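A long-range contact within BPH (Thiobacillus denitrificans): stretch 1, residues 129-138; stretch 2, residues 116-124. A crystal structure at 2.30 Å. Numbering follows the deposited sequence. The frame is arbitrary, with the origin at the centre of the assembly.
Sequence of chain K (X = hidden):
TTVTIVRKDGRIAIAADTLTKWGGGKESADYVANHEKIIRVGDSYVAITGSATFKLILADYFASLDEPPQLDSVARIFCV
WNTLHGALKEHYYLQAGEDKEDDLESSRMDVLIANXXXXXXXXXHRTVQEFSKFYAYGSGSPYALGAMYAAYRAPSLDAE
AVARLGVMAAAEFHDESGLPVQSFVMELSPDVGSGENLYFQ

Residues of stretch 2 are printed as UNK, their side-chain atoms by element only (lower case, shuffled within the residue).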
# COMPACT_ATOMS: atom_id res chain seq x y z
N GLN K 129 -22.97 20.74 -24.31
CA GLN K 129 -22.64 22.12 -24.61
C GLN K 129 -23.06 22.47 -26.02
O GLN K 129 -22.98 21.63 -26.90
CB GLN K 129 -21.12 22.35 -24.40
CG GLN K 129 -20.70 22.03 -22.97
CD GLN K 129 -19.26 22.42 -22.65
OE1 GLN K 129 -18.30 21.86 -23.17
NE2 GLN K 129 -19.12 23.38 -21.74
N GLU K 130 -23.52 23.70 -26.23
CA GLU K 130 -23.68 24.22 -27.59
C GLU K 130 -22.52 25.14 -27.83
O GLU K 130 -22.20 25.97 -26.98
CB GLU K 130 -24.99 24.99 -27.80
CG GLU K 130 -25.14 25.46 -29.23
CD GLU K 130 -26.48 26.09 -29.55
OE1 GLU K 130 -27.29 26.32 -28.62
OE2 GLU K 130 -26.73 26.35 -30.74
N PHE K 131 -21.88 25.00 -28.99
CA PHE K 131 -20.71 25.80 -29.30
C PHE K 131 -21.06 26.93 -30.24
O PHE K 131 -21.95 26.81 -31.07
CB PHE K 131 -19.60 24.92 -29.88
CG PHE K 131 -19.15 23.86 -28.93
CD1 PHE K 131 -18.54 24.21 -27.73
CD2 PHE K 131 -19.35 22.51 -29.21
CE1 PHE K 131 -18.14 23.24 -26.83
CE2 PHE K 131 -18.94 21.53 -28.31
CZ PHE K 131 -18.34 21.90 -27.12
N SER K 132 -20.35 28.05 -30.08
CA SER K 132 -20.67 29.27 -30.82
C SER K 132 -19.82 29.39 -32.09
O SER K 132 -20.21 30.06 -33.03
CB SER K 132 -20.53 30.51 -29.91
OG SER K 132 -19.23 30.63 -29.29
N LYS K 133 -18.68 28.72 -32.12
CA LYS K 133 -17.68 28.91 -33.18
C LYS K 133 -17.09 27.58 -33.59
O LYS K 133 -17.37 27.08 -34.68
CB LYS K 133 -16.57 29.85 -32.69
CG LYS K 133 -16.99 31.28 -32.39
CD LYS K 133 -15.93 31.96 -31.55
CE LYS K 133 -16.06 33.47 -31.51
NZ LYS K 133 -16.95 33.97 -30.43
N PHE K 134 -16.28 27.00 -32.71
CA PHE K 134 -15.69 25.69 -32.94
C PHE K 134 -15.39 24.97 -31.64
O PHE K 134 -15.46 25.58 -30.57
CB PHE K 134 -14.43 25.82 -33.79
CG PHE K 134 -13.34 26.67 -33.19
CD1 PHE K 134 -12.41 26.12 -32.32
CD2 PHE K 134 -13.20 28.00 -33.56
CE1 PHE K 134 -11.37 26.89 -31.79
CE2 PHE K 134 -12.17 28.78 -33.04
CZ PHE K 134 -11.26 28.23 -32.15
N TYR K 135 -15.12 23.68 -31.72
CA TYR K 135 -14.52 22.95 -30.61
C TYR K 135 -13.95 21.63 -31.10
O TYR K 135 -14.11 21.28 -32.27
CB TYR K 135 -15.50 22.74 -29.43
CG TYR K 135 -14.80 22.64 -28.08
CD1 TYR K 135 -13.93 23.64 -27.65
CD2 TYR K 135 -14.99 21.54 -27.25
CE1 TYR K 135 -13.27 23.54 -26.44
CE2 TYR K 135 -14.33 21.43 -26.03
CZ TYR K 135 -13.48 22.44 -25.63
OH TYR K 135 -12.84 22.34 -24.42
N ALA K 136 -13.24 20.93 -30.21
CA ALA K 136 -12.57 19.66 -30.53
C ALA K 136 -12.51 18.77 -29.30
O ALA K 136 -12.42 19.27 -28.19
CB ALA K 136 -11.17 19.92 -31.04
N TYR K 137 -12.57 17.45 -29.51
CA TYR K 137 -12.42 16.45 -28.44
C TYR K 137 -11.46 15.39 -28.92
O TYR K 137 -11.08 15.35 -30.10
CB TYR K 137 -13.75 15.78 -28.10
CG TYR K 137 -14.67 16.52 -27.13
CD1 TYR K 137 -14.18 17.09 -25.96
CD2 TYR K 137 -16.05 16.60 -27.39
CE1 TYR K 137 -15.03 17.76 -25.09
CE2 TYR K 137 -16.91 17.26 -26.53
CZ TYR K 137 -16.39 17.84 -25.38
OH TYR K 137 -17.25 18.49 -24.52
N GLY K 138 -11.08 14.52 -27.99
CA GLY K 138 -10.03 13.54 -28.20
C GLY K 138 -8.71 14.03 -27.62
O GLY K 138 -8.55 15.18 -27.25
N UNK K 116 -28.12 20.71 -38.74
CA UNK K 116 -28.50 22.04 -39.20
C UNK K 116 -28.86 23.03 -38.09
O UNK K 116 -28.65 24.24 -38.27
c UNK K 116 -29.71 21.76 -40.10
c UNK K 116 -28.74 19.65 -39.56
c UNK K 116 -29.42 20.42 -40.68
N UNK K 117 -29.36 22.56 -36.95
CA UNK K 117 -29.80 23.49 -35.91
C UNK K 117 -28.72 23.89 -34.89
O UNK K 117 -29.00 24.62 -33.96
c UNK K 117 -32.26 23.08 -36.24
c UNK K 117 -33.39 22.07 -36.05
n UNK K 117 -32.98 20.66 -35.97
c UNK K 117 -31.09 22.98 -35.25
c UNK K 117 -32.53 19.92 -36.99
n UNK K 117 -32.22 18.65 -36.77
n UNK K 117 -32.36 20.44 -38.20
N UNK K 118 -27.48 23.43 -35.08
CA UNK K 118 -26.36 23.92 -34.26
C UNK K 118 -25.24 22.91 -34.13
O UNK K 118 -25.34 21.79 -34.61
N UNK K 119 -24.17 23.32 -33.46
CA UNK K 119 -23.08 22.41 -33.14
C UNK K 119 -22.97 22.22 -31.63
O UNK K 119 -23.04 23.16 -30.86
c UNK K 119 -19.93 24.61 -33.46
c UNK K 119 -21.41 24.30 -33.32
c UNK K 119 -21.84 22.79 -35.27
c UNK K 119 -21.76 22.87 -33.75
N UNK K 120 -22.80 20.97 -31.22
CA UNK K 120 -22.87 20.60 -29.83
C UNK K 120 -21.78 19.61 -29.47
O UNK K 120 -21.13 19.02 -30.33
c UNK K 120 -26.04 20.59 -31.14
c UNK K 120 -27.16 21.32 -31.48
c UNK K 120 -27.69 22.22 -30.59
c UNK K 120 -25.43 20.75 -29.92
c UNK K 120 -25.98 21.66 -29.02
c UNK K 120 -27.10 22.40 -29.36
c UNK K 120 -24.22 19.93 -29.54
N UNK K 121 -21.58 19.42 -28.18
CA UNK K 121 -20.70 18.38 -27.69
C UNK K 121 -21.24 17.80 -26.41
O UNK K 121 -21.95 18.47 -25.67
N UNK K 122 -20.91 16.54 -26.17
CA UNK K 122 -21.22 15.88 -24.91
C UNK K 122 -19.95 15.25 -24.43
O UNK K 122 -19.44 14.33 -25.06
c UNK K 122 -22.27 14.76 -25.06
c UNK K 122 -22.75 14.30 -23.68
c UNK K 122 -23.43 15.22 -25.91
N UNK K 123 -19.43 15.75 -23.31
CA UNK K 123 -18.23 15.18 -22.72
C UNK K 123 -18.64 13.91 -21.97
O UNK K 123 -19.83 13.64 -21.79
c UNK K 123 -17.55 16.18 -21.81
N UNK K 124 -17.64 13.16 -21.52
CA UNK K 124 -17.83 11.83 -20.92
C UNK K 124 -18.77 11.81 -19.71
O UNK K 124 -19.45 10.81 -19.47
c UNK K 124 -16.47 11.24 -20.54
O HOH W 1 -24.45 26.04 -32.42

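Position 116 carries three side-chain carbons that close a ring onto its own backbone N, and it lies beyond the reach of stretch 1; the ring identifies Pro116. At 117 a run of three carbons and a nitrogen ends in a carbon bearing two further nitrogens, a guanidinium, and this is Arg117. Its side chain starts sideways, but its end leads away, and its nitrogens are hydrogen-bonded elsewhere in the structure.

Position 118 has no side-chain atoms and is Gly118. Its phi of 153° would jam a CB against the preceding carbonyl, and an ideal CB would also clash with Glu130 OE2 at 3.0 Å. Position 119 has four carbons, forked at the first, with one arm two carbons long. The tip of that arm lies 3.6 Å from Phe131 CB and 3.8 Å from Lys133 O. This is Ile119, and the tip is CD1; with chi1 in p and chi2 in t, the side chain packs beside Phe131.

One carbon followed by a six-carbon ring marks 120 as Phe120. Its ring lies alongside the aliphatic part of Glu130, with CE1 3.6 Å from Glu130 CG, and presents its edge to Gln129 O. Position 121 again lacks a side chain: Gly121. Here the space is taken by two rings of stretch 1, since an ideal CB would clash with Phe131 CE2 at 2.8 Å and sit tightly against Tyr137 CE2 at 3.0 Å.

At 122 one carbon carries two more, which gives Val122; its side chain points away from stretch 1. A single carbon at 123 makes Ala123, whose CB is 3.6 Å from Tyr137 OH. Position 124, also with one carbon, is Ala124 and makes no contact.

The contact is built on antiparallel pairing of strand 118-122 with the strand that includes Gln129 and Glu130. Gln129 and Gly121 bond reciprocally: Gln129 N donates to Gly121 O at 2.8 Å, and Gly121 N to Gln129 O at 2.9 Å. Further along, Phe131 N donates to Ile119 O at 2.9 Å, nearly linearly. Between these bonds, Glu130 and Phe120 form a non-hydrogen-bonded pair with their side chains on one face; Gln129, Phe131 and Ile119 direct theirs to the other. A water continues the connection, accepting from Ile119 N at 2.9 Å while donating to Phe131 O at 2.9 Å and Glu130 OE2 at 2.8 Å. Backbone bonding thus joins the strands, while the bare Gly121 leaves room for the aromatic rings.

Stretch 2 116-124: PRGIFGVAA
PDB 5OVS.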